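Pectate lyase II (Xanthomonas campestris pv. campestris, PDB 2QY1) is a secreted parallel beta-helix protein that probably cleaves pectate by beta-elimination. Local coordinates at residues K64-K69 against A84-R89; Q100-G105 against D132-F137; S117-S122 against M157-H162. The protein carries 2 engineered substitutions. One frame throughout, in Å; residues are numbered along the deposited sequence.

Overall arrangement
Three contacts between successive coils of a right-handed parallel beta-helix are made along the chain. Interaction 1 comes first: from strand 65-69 the chain passes through strand 74-78 and comes back beside it as strand 87-91, closing one coil. Strand 97-105 then opens interaction 2; before that contact closes at 132-137, residues 117-122 open interaction 3, which closes at 157-162. Interactions 2 and 3 therefore cross, whereas interaction 1 is in series with both. Interactions 1 and 3 lie in the four-stranded parallel sheet 65-69, 87-91, 116-119, 155-158, joined by the R89–E119 salt bridge; interaction 2 pairs strands 97-105 and 129-137, outside that sheet, and meets interaction 1 where A84 touches T103 and G105.

Interaction 1 of 3, residues K64-K69 against A84-R89; sequences KTVQIK and ANFGIR
Two parallel strands at the edge of a beta-helix sheet, 65-69 and 87-89, lie in register here, T65 beside G87, V66 beside I88 and Q67 beside R89. Four backbone hydrogen bonds stitch them in the alternating parallel pattern: G87 N gives to K64 O, V66 N to G87 O, R89 N to V66 O and I68 N to R89 O. The last, 2.8 Å from I68 N to R89 O, runs almost along the carbonyl axis. On the face of V66 and I88, V66 touches helix 23-32 at F23, Q27 and I30. The F86 ring, just before the strand, lies beside V66, with V66 CG2 3.6 Å from F86 CD1; A84 CB lies above one face of that ring, toward the rim. On the face of T65 and Q67, T65 CG2 packs 3.9 Å from R89 CB. R89, its chain extended from CG to NE, runs beside Q67, and Q67 OE1 sits at the guanidinium edge in its plane, accepting a straight but weak bond from R89 NH2 (3.4 Å). The Q67 amide plane is turned 43° from the guanidinium. R89 NE forms a salt bridge with E119 on the next rung, its strongest polar partner, and the weak Q67 bond adds to it.

Interaction 2 of 3, residues Q100-G105 against D132-F137; sequences QNMTIG and DHNTVF
The F137 ring carries G105 CA over the centre of one face, a CH-pi contact with CA 3.8 Å from the ring centroid, while T103 CG2 stands at its edge, 4.0 Å from F137 CE1. CG of F137 occupies the crowded position (chi1 71°), which swings the ring over G105; a beta carbon there would collide with F137 CZ. F49 meets the ring edge-to-face, and Y172 meets it with its plane nearly parallel. The H133 imidazole lies almost parallel to Y168 and has D132 OD2 at its edge, in plane, 2.7 Å from H133 ND1. Q100 NE2 reaches the same D132 OD2 at 2.9 Å, nearly straight; both donors come from above the carboxylate plane. These strands pair neighbouring coils of the parallel beta-helix. At their break N134 OD1 accepts M102 N at 2.9 Å on a lone pair, standing in for a backbone carbonyl, just as N169 OD1 accepts N134 N, in the manner of an asparagine ladder; N134 ND2 bonds to I99 O. Regular pairing follows, T135 N to M102 O, I104 N to T135 O and F137 N to I104 O. The two donors gripping D132 OD2, with S167 OG on D132 OD1, would be expected to stabilise a charged carboxylate.

Interaction 3 of 3, residues S117-S122 against M157-H162; sequences SLEGNS and MKKGVH
Backbone hydrogen bonds join the ends of two parallel strands: K158 N gives to L118 O and G120 N to K158 O, both at 3.1 Å. The second is the straighter at the hydrogen (174°), although its donor stands above the carbonyl plane. L118 O also receives a CA-H...O contact from M157 CA at 3.1 Å. Apolar contact gathers on L118, whose CB lies 3.8 Å from M157 CB as the two chains run side by side, while V161, after the turn, crosses L118 at about a right angle and brings CG2 to 3.9 Å from L118 CB. On the other face K158, its chain extended beyond CG, runs beside E119 and sets NZ 4.0 Å from E119 OE1, too far for a salt bridge, although the charges would attract; E119 OE2 is taken by R89 NE and by the S117 hydroxyl. The turn at K159 (phi 61°) aims its side chain at G120, and the bend at chi3 (-84°) then brings NZ to G120 O in a weak bond of 3.0 Å. At G120 a beta carbon would clash with K159 O. The pair lies in a four-stranded parallel sheet, with strand 87-91 beyond strand 116-119 and 155-158 as an outermost strand; L118 and M157 face strand 164-174 across the beta-helix interior, where M157 also meets strand 193-202.

Interaction 1 of 3, residues K64-K69 against A84-R89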
loop_
_atom_site.group_PDB
_atom_site.type_symbol
_atom_site.label_atom_id
_atom_site.label_comp_id
_atom_site.label_asym_id
_atom_site.label_seq_id
_atom_site.Cartn_x
_atom_site.Cartn_y
_atom_site.Cartn_z
ATOM N N LYS A 64 -10.300 -15.065 -0.360
ATOM C CA LYS A 64 -9.374 -15.923 0.379
ATOM C C LYS A 64 -8.389 -14.996 1.084
ATOM O O LYS A 64 -7.557 -14.354 0.433
ATOM C CB LYS A 64 -8.636 -16.871 -0.573
ATOM C CG LYS A 64 -9.504 -17.986 -1.164
ATOM C CD LYS A 64 -9.071 -18.374 -2.585
ATOM C CE LYS A 64 -7.701 -19.034 -2.630
ATOM N NZ LYS A 64 -7.294 -19.421 -4.024
ATOM N N THR A 65 -8.501 -14.908 2.407
ATOM C CA THR A 65 -7.781 -13.892 3.174
ATOM C C THR A 65 -7.247 -14.435 4.499
ATOM O O THR A 65 -8.010 -14.948 5.328
ATOM C CB THR A 65 -8.688 -12.656 3.430
ATOM O OG1 THR A 65 -9.207 -12.185 2.180
ATOM C CG2 THR A 65 -7.918 -11.515 4.117
ATOM N N VAL A 66 -5.935 -14.326 4.681
ATOM C CA VAL A 66 -5.293 -14.675 5.944
ATOM C C VAL A 66 -5.473 -13.516 6.929
ATOM O O VAL A 66 -5.281 -12.352 6.571
ATOM C CB VAL A 66 -3.790 -14.997 5.744
ATOM C CG1 VAL A 66 -3.101 -15.240 7.077
ATOM C CG2 VAL A 66 -3.620 -16.212 4.851
ATOM N N GLN A 67 -5.850 -13.835 8.165
ATOM C CA GLN A 67 -6.105 -12.807 9.174
ATOM C C GLN A 67 -5.106 -12.885 10.323
ATOM O O GLN A 67 -4.970 -13.935 10.963
ATOM C CB GLN A 67 -7.516 -12.955 9.747
ATOM C CG GLN A 67 -8.554 -13.523 8.790
ATOM C CD GLN A 67 -9.615 -12.518 8.419
ATOM O OE1 GLN A 67 -9.419 -11.671 7.550
ATOM N NE2 GLN A 67 -10.758 -12.615 9.074
ATOM N N ILE A 68 -4.410 -11.779 10.574
ATOM C CA ILE A 68 -3.674 -11.594 11.821
ATOM C C ILE A 68 -4.503 -10.641 12.677
ATOM O O ILE A 68 -4.548 -9.439 12.414
ATOM C CB ILE A 68 -2.255 -11.007 11.605
ATOM C CG1 ILE A 68 -1.403 -11.933 10.734
ATOM C CG2 ILE A 68 -1.562 -10.762 12.952
ATOM C CD1 ILE A 68 -0.116 -11.275 10.219
ATOM N N LYS A 69 -5.174 -11.187 13.684
ATOM C CA LYS A 69 -6.096 -10.406 14.501
ATOM C C LYS A 69 -5.699 -10.436 15.971
ATOM O O LYS A 69 -5.621 -11.506 16.579
ATOM C CB LYS A 69 -7.525 -10.921 14.314
ATOM C CG LYS A 69 -8.590 -10.145 15.080
ATOM C CD LYS A 69 -9.941 -10.340 14.412
ATOM C CE LYS A 69 -11.084 -9.919 15.305
ATOM N NZ LYS A 69 -12.392 -10.326 14.720
ATOM N N ALA A 84 1.023 -16.090 -4.190
ATOM C CA ALA A 84 -0.216 -16.271 -3.441
ATOM C C ALA A 84 -1.428 -15.773 -4.217
ATOM O O ALA A 84 -1.384 -14.705 -4.827
ATOM C CB ALA A 84 -0.128 -15.538 -2.105
ATOM N N ASN A 85 -2.500 -16.561 -4.183
ATOM C CA ASN A 85 -3.818 -16.136 -4.645
ATOM C C ASN A 85 -4.727 -15.900 -3.434
ATOM O O ASN A 85 -5.919 -16.216 -3.449
ATOM C CB ASN A 85 -4.415 -17.178 -5.597
ATOM C CG ASN A 85 -5.649 -16.672 -6.334
ATOM O OD1 ASN A 85 -5.639 -15.597 -6.943
ATOM N ND2 ASN A 85 -6.717 -17.451 -6.283
ATOM N N PHE A 86 -4.132 -15.352 -2.379
ATOM C CA PHE A 86 -4.861 -14.955 -1.178
ATOM C C PHE A 86 -4.294 -13.644 -0.649
ATOM O O PHE A 86 -3.117 -13.343 -0.861
ATOM C CB PHE A 86 -4.813 -16.052 -0.097
ATOM C CG PHE A 86 -3.419 -16.422 0.348
ATOM C CD1 PHE A 86 -2.778 -15.703 1.355
ATOM C CD2 PHE A 86 -2.754 -17.502 -0.230
ATOM C CE1 PHE A 86 -1.492 -16.048 1.770
ATOM C CE2 PHE A 86 -1.470 -17.856 0.181
ATOM C CZ PHE A 86 -0.837 -17.128 1.181
ATOM N N GLY A 87 -5.140 -12.870 0.025
ATOM C CA GLY A 87 -4.732 -11.610 0.637
ATOM C C GLY A 87 -4.404 -11.756 2.110
ATOM O O GLY A 87 -4.562 -12.835 2.689
ATOM N N ILE A 88 -3.941 -10.662 2.712
ATOM C CA ILE A 88 -3.556 -10.642 4.124
ATOM C C ILE A 88 -4.219 -9.456 4.813
ATOM O O ILE A 88 -4.274 -8.351 4.261
ATOM C CB ILE A 88 -2.018 -10.558 4.316
ATOM C CG1 ILE A 88 -1.319 -11.766 3.683
ATOM C CG2 ILE A 88 -1.653 -10.472 5.807
ATOM C CD1 ILE A 88 0.174 -11.558 3.438
ATOM N N ARG A 89 -4.713 -9.700 6.019
ATOM C CA ARG A 89 -5.386 -8.682 6.803
ATOM C C ARG A 89 -4.780 -8.603 8.204
ATOM O O ARG A 89 -4.637 -9.620 8.880
ATOM C CB ARG A 89 -6.860 -9.044 6.887
ATOM C CG ARG A 89 -7.782 -7.915 7.201
ATOM C CD ARG A 89 -9.192 -8.480 7.240
ATOM N NE ARG A 89 -10.136 -7.555 7.841
ATOM C CZ ARG A 89 -11.261 -7.918 8.445
ATOM N NH1 ARG A 89 -12.054 -6.993 8.958
ATOM N NH2 ARG A 89 -11.590 -9.202 8.541
#

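Interaction 2 of 3, residues Q100-G105 against D132-F137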
loop_
_atom_site.group_PDB
_atom_site.type_symbol
_atom_site.label_atom_id
_atom_site.label_comp_id
_atom_site.label_asym_id
_atom_site.label_seq_id
_atom_site.Cartn_x
_atom_site.Cartn_y
_atom_site.Cartn_z
ATOM N N GLN A 100 6.416 -9.253 3.784
ATOM C CA GLN A 100 7.584 -9.078 2.919
ATOM C C GLN A 100 7.717 -10.165 1.850
ATOM O O GLN A 100 7.441 -11.330 2.115
ATOM C CB GLN A 100 8.838 -9.062 3.796
ATOM C CG GLN A 100 10.066 -8.458 3.169
ATOM C CD GLN A 100 11.212 -8.359 4.157
ATOM O OE1 GLN A 100 11.478 -9.298 4.909
ATOM N NE2 GLN A 100 11.891 -7.218 4.164
ATOM N N ASN A 101 8.144 -9.767 0.650
ATOM C CA ASN A 101 8.443 -10.693 -0.459
ATOM C C ASN A 101 7.271 -11.575 -0.913
ATOM O O ASN A 101 7.477 -12.681 -1.431
ATOM C CB ASN A 101 9.687 -11.544 -0.141
ATOM C CG ASN A 101 10.495 -11.893 -1.384
ATOM O OD1 ASN A 101 10.808 -11.025 -2.201
ATOM N ND2 ASN A 101 10.845 -13.167 -1.525
ATOM N N MET A 102 6.045 -11.090 -0.716
ATOM C CA MET A 102 4.862 -11.803 -1.191
ATOM C C MET A 102 4.473 -11.331 -2.586
ATOM O O MET A 102 4.506 -10.135 -2.876
ATOM C CB MET A 102 3.674 -11.615 -0.239
ATOM C CG MET A 102 3.835 -12.280 1.123
ATOM S SD MET A 102 3.792 -14.079 1.039
ATOM C CE MET A 102 2.022 -14.368 0.967
ATOM N N THR A 103 4.118 -12.283 -3.443
ATOM C CA THR A 103 3.541 -11.981 -4.745
ATOM C C THR A 103 2.062 -12.342 -4.676
ATOM O O THR A 103 1.703 -13.520 -4.553
ATOM C CB THR A 103 4.265 -12.735 -5.880
ATOM O OG1 THR A 103 5.638 -12.323 -5.921
ATOM C CG2 THR A 103 3.620 -12.446 -7.229
ATOM N N ILE A 104 1.220 -11.310 -4.735
ATOM C CA ILE A 104 -0.219 -11.432 -4.503
ATOM C C ILE A 104 -0.970 -10.962 -5.754
ATOM O O ILE A 104 -0.914 -9.784 -6.114
ATOM C CB ILE A 104 -0.654 -10.605 -3.255
ATOM C CG1 ILE A 104 0.115 -11.062 -2.002
ATOM C CG2 ILE A 104 -2.168 -10.700 -3.033
ATOM C CD1 ILE A 104 -0.094 -10.193 -0.765
ATOM N N GLY A 105 -1.666 -11.884 -6.418
ATOM C CA GLY A 105 -2.294 -11.562 -7.695
ATOM C C GLY A 105 -3.702 -12.075 -7.919
ATOM O O GLY A 105 -4.073 -13.146 -7.431
ATOM N N ASP A 132 6.803 -4.491 2.834
ATOM C CA ASP A 132 8.064 -4.296 2.108
ATOM C C ASP A 132 8.323 -5.339 1.019
ATOM O O ASP A 132 8.111 -6.530 1.229
ATOM C CB ASP A 132 9.225 -4.281 3.114
ATOM C CG ASP A 132 10.577 -4.056 2.458
ATOM O OD1 ASP A 132 10.895 -2.897 2.105
ATOM O OD2 ASP A 132 11.335 -5.039 2.320
ATOM N N HIS A 133 8.790 -4.885 -0.147
ATOM C CA HIS A 133 9.200 -5.793 -1.232
ATOM C C HIS A 133 8.143 -6.836 -1.613
ATOM O O HIS A 133 8.453 -8.015 -1.808
ATOM C CB HIS A 133 10.533 -6.476 -0.894
ATOM C CG HIS A 133 11.730 -5.622 -1.163
ATOM N ND1 HIS A 133 12.364 -4.895 -0.179
ATOM C CD2 HIS A 133 12.404 -5.371 -2.311
ATOM C CE1 HIS A 133 13.383 -4.239 -0.707
ATOM N NE2 HIS A 133 13.428 -4.509 -2.000
ATOM N N ASN A 134 6.897 -6.393 -1.712
ATOM C CA ASN A 134 5.820 -7.234 -2.209
ATOM C C ASN A 134 5.458 -6.816 -3.628
ATOM O O ASN A 134 5.667 -5.661 -4.018
ATOM C CB ASN A 134 4.592 -7.149 -1.292
ATOM C CG ASN A 134 4.916 -7.494 0.155
ATOM O OD1 ASN A 134 5.177 -8.648 0.484
ATOM N ND2 ASN A 134 4.900 -6.486 1.026
ATOM N N THR A 135 4.938 -7.763 -4.403
ATOM C CA THR A 135 4.413 -7.475 -5.739
ATOM C C THR A 135 2.915 -7.756 -5.730
ATOM O O THR A 135 2.486 -8.855 -5.382
ATOM C CB THR A 135 5.133 -8.301 -6.824
ATOM O OG1 THR A 135 6.519 -7.943 -6.842
ATOM C CG2 THR A 135 4.542 -8.044 -8.215
ATOM N N VAL A 136 2.125 -6.748 -6.091
ATOM C CA VAL A 136 0.666 -6.846 -6.042
ATOM C C VAL A 136 0.091 -6.493 -7.413
ATOM O O VAL A 136 0.370 -5.418 -7.945
ATOM C CB VAL A 136 0.081 -5.911 -4.948
ATOM C CG1 VAL A 136 -1.451 -5.949 -4.943
ATOM C CG2 VAL A 136 0.631 -6.281 -3.565
ATOM N N PHE A 137 -0.699 -7.399 -7.989
ATOM C CA PHE A 137 -1.280 -7.167 -9.317
ATOM C C PHE A 137 -2.672 -7.771 -9.496
ATOM O O PHE A 137 -3.046 -8.722 -8.813
ATOM C CB PHE A 137 -0.336 -7.658 -10.423
ATOM C CG PHE A 137 -0.225 -9.157 -10.519
ATOM C CD1 PHE A 137 0.702 -9.852 -9.744
ATOM C CD2 PHE A 137 -1.043 -9.874 -11.393
ATOM C CE1 PHE A 137 0.808 -11.236 -9.834
ATOM C CE2 PHE A 137 -0.948 -11.259 -11.487
ATOM C CZ PHE A 137 -0.019 -11.940 -10.706
#

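Interaction 3 of 3, residues S117-S122 against M157-H162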
loop_
_atom_site.group_PDB
_atom_site.type_symbol
_atom_site.label_atom_id
_atom_site.label_comp_id
_atom_site.label_asym_id
_atom_site.label_seq_id
_atom_site.Cartn_x
_atom_site.Cartn_y
_atom_site.Cartn_z
ATOM N N SER A 117 -4.313 -5.477 3.819
ATOM C CA SER A 117 -5.207 -4.561 4.513
ATOM C C SER A 117 -4.869 -4.456 5.989
ATOM O O SER A 117 -4.760 -5.468 6.684
ATOM C CB SER A 117 -6.663 -5.003 4.343
ATOM O OG SER A 117 -7.534 -4.193 5.114
ATOM N N LEU A 118 -4.713 -3.221 6.455
ATOM C CA LEU A 118 -4.461 -2.933 7.857
ATOM C C LEU A 118 -5.653 -2.157 8.398
ATOM O O LEU A 118 -6.055 -1.152 7.815
ATOM C CB LEU A 118 -3.179 -2.102 8.002
ATOM C CG LEU A 118 -1.957 -2.495 7.161
ATOM C CD1 LEU A 118 -0.823 -1.483 7.346
ATOM C CD2 LEU A 118 -1.478 -3.911 7.483
ATOM N N GLU A 119 -6.230 -2.617 9.503
ATOM C CA GLU A 119 -7.449 -1.977 10.003
ATOM C C GLU A 119 -7.594 -1.918 11.515
ATOM O O GLU A 119 -7.499 -2.932 12.212
ATOM C CB GLU A 119 -8.705 -2.596 9.368
ATOM C CG GLU A 119 -8.565 -4.057 8.970
ATOM C CD GLU A 119 -9.677 -4.518 8.051
ATOM O OE1 GLU A 119 -10.858 -4.317 8.401
ATOM O OE2 GLU A 119 -9.364 -5.086 6.981
ATOM N N GLY A 120 -7.837 -0.707 12.008
ATOM C CA GLY A 120 -8.231 -0.515 13.391
ATOM C C GLY A 120 -9.678 -0.925 13.580
ATOM O O GLY A 120 -10.460 -0.937 12.624
ATOM N N ASN A 121 -10.024 -1.288 14.810
ATOM C CA ASN A 121 -11.412 -1.518 15.200
ATOM C C ASN A 121 -11.613 -1.134 16.666
ATOM O O ASN A 121 -10.747 -0.482 17.254
ATOM C CB ASN A 121 -11.869 -2.960 14.892
ATOM C CG ASN A 121 -11.023 -4.032 15.589
ATOM O OD1 ASN A 121 -10.981 -5.183 15.145
ATOM N ND2 ASN A 121 -10.365 -3.669 16.674
ATOM N N SER A 122 -12.742 -1.529 17.252
ATOM C CA SER A 122 -13.052 -1.177 18.638
ATOM C C SER A 122 -12.063 -1.764 19.653
ATOM O O SER A 122 -11.962 -1.269 20.776
ATOM C CB SER A 122 -14.490 -1.574 18.995
ATOM O OG SER A 122 -14.703 -2.961 18.801
ATOM N N MET A 157 -4.926 0.882 4.460
ATOM C CA MET A 157 -5.092 1.023 5.903
ATOM C C MET A 157 -6.226 1.998 6.241
ATOM O O MET A 157 -6.515 2.925 5.480
ATOM C CB MET A 157 -3.772 1.398 6.602
ATOM C CG MET A 157 -3.194 2.763 6.257
ATOM S SD MET A 157 -1.437 2.885 6.685
ATOM C CE MET A 157 -0.682 2.038 5.308
ATOM N N LYS A 158 -6.875 1.765 7.377
ATOM C CA LYS A 158 -8.019 2.574 7.785
ATOM C C LYS A 158 -8.225 2.544 9.296
ATOM O O LYS A 158 -7.666 1.694 9.994
ATOM C CB LYS A 158 -9.293 2.096 7.076
ATOM C CG LYS A 158 -9.699 0.665 7.407
ATOM C CD LYS A 158 -11.008 0.293 6.733
ATOM C CE LYS A 158 -11.237 -1.209 6.777
ATOM N NZ LYS A 158 -12.290 -1.626 5.808
ATOM N N LYS A 159 -9.031 3.484 9.784
ATOM C CA LYS A 159 -9.482 3.510 11.177
ATOM C C LYS A 159 -8.348 3.640 12.204
ATOM O O LYS A 159 -8.405 3.064 13.291
ATOM C CB LYS A 159 -10.403 2.314 11.478
ATOM C CG LYS A 159 -11.716 2.328 10.683
ATOM C CD LYS A 159 -12.619 1.144 11.032
ATOM C CE LYS A 159 -12.233 -0.101 10.241
ATOM N NZ LYS A 159 -12.803 -1.358 10.827
ATOM N N GLY A 160 -7.321 4.405 11.848
ATOM C CA GLY A 160 -6.305 4.816 12.810
ATOM C C GLY A 160 -5.053 3.971 12.916
ATOM O O GLY A 160 -4.326 4.070 13.907
ATOM N N VAL A 161 -4.796 3.139 11.909
ATOM C CA VAL A 161 -3.516 2.445 11.802
ATOM C C VAL A 161 -2.423 3.514 11.747
ATOM O O VAL A 161 -2.532 4.483 10.989
ATOM C CB VAL A 161 -3.451 1.545 10.546
ATOM C CG1 VAL A 161 -2.087 0.875 10.425
ATOM C CG2 VAL A 161 -4.555 0.494 10.584
ATOM N N HIS A 162 -1.384 3.352 12.563
ATOM C CA HIS A 162 -0.337 4.369 12.648
ATOM C C HIS A 162 1.072 3.794 12.685
ATOM O O HIS A 162 1.274 2.661 13.109
ATOM C CB HIS A 162 -0.575 5.299 13.844
ATOM C CG HIS A 162 -0.556 4.607 15.171
ATOM N ND1 HIS A 162 0.556 4.587 15.984
ATOM C CD2 HIS A 162 -1.519 3.926 15.835
ATOM C CE1 HIS A 162 0.280 3.920 17.090
ATOM N NE2 HIS A 162 -0.974 3.507 17.024
#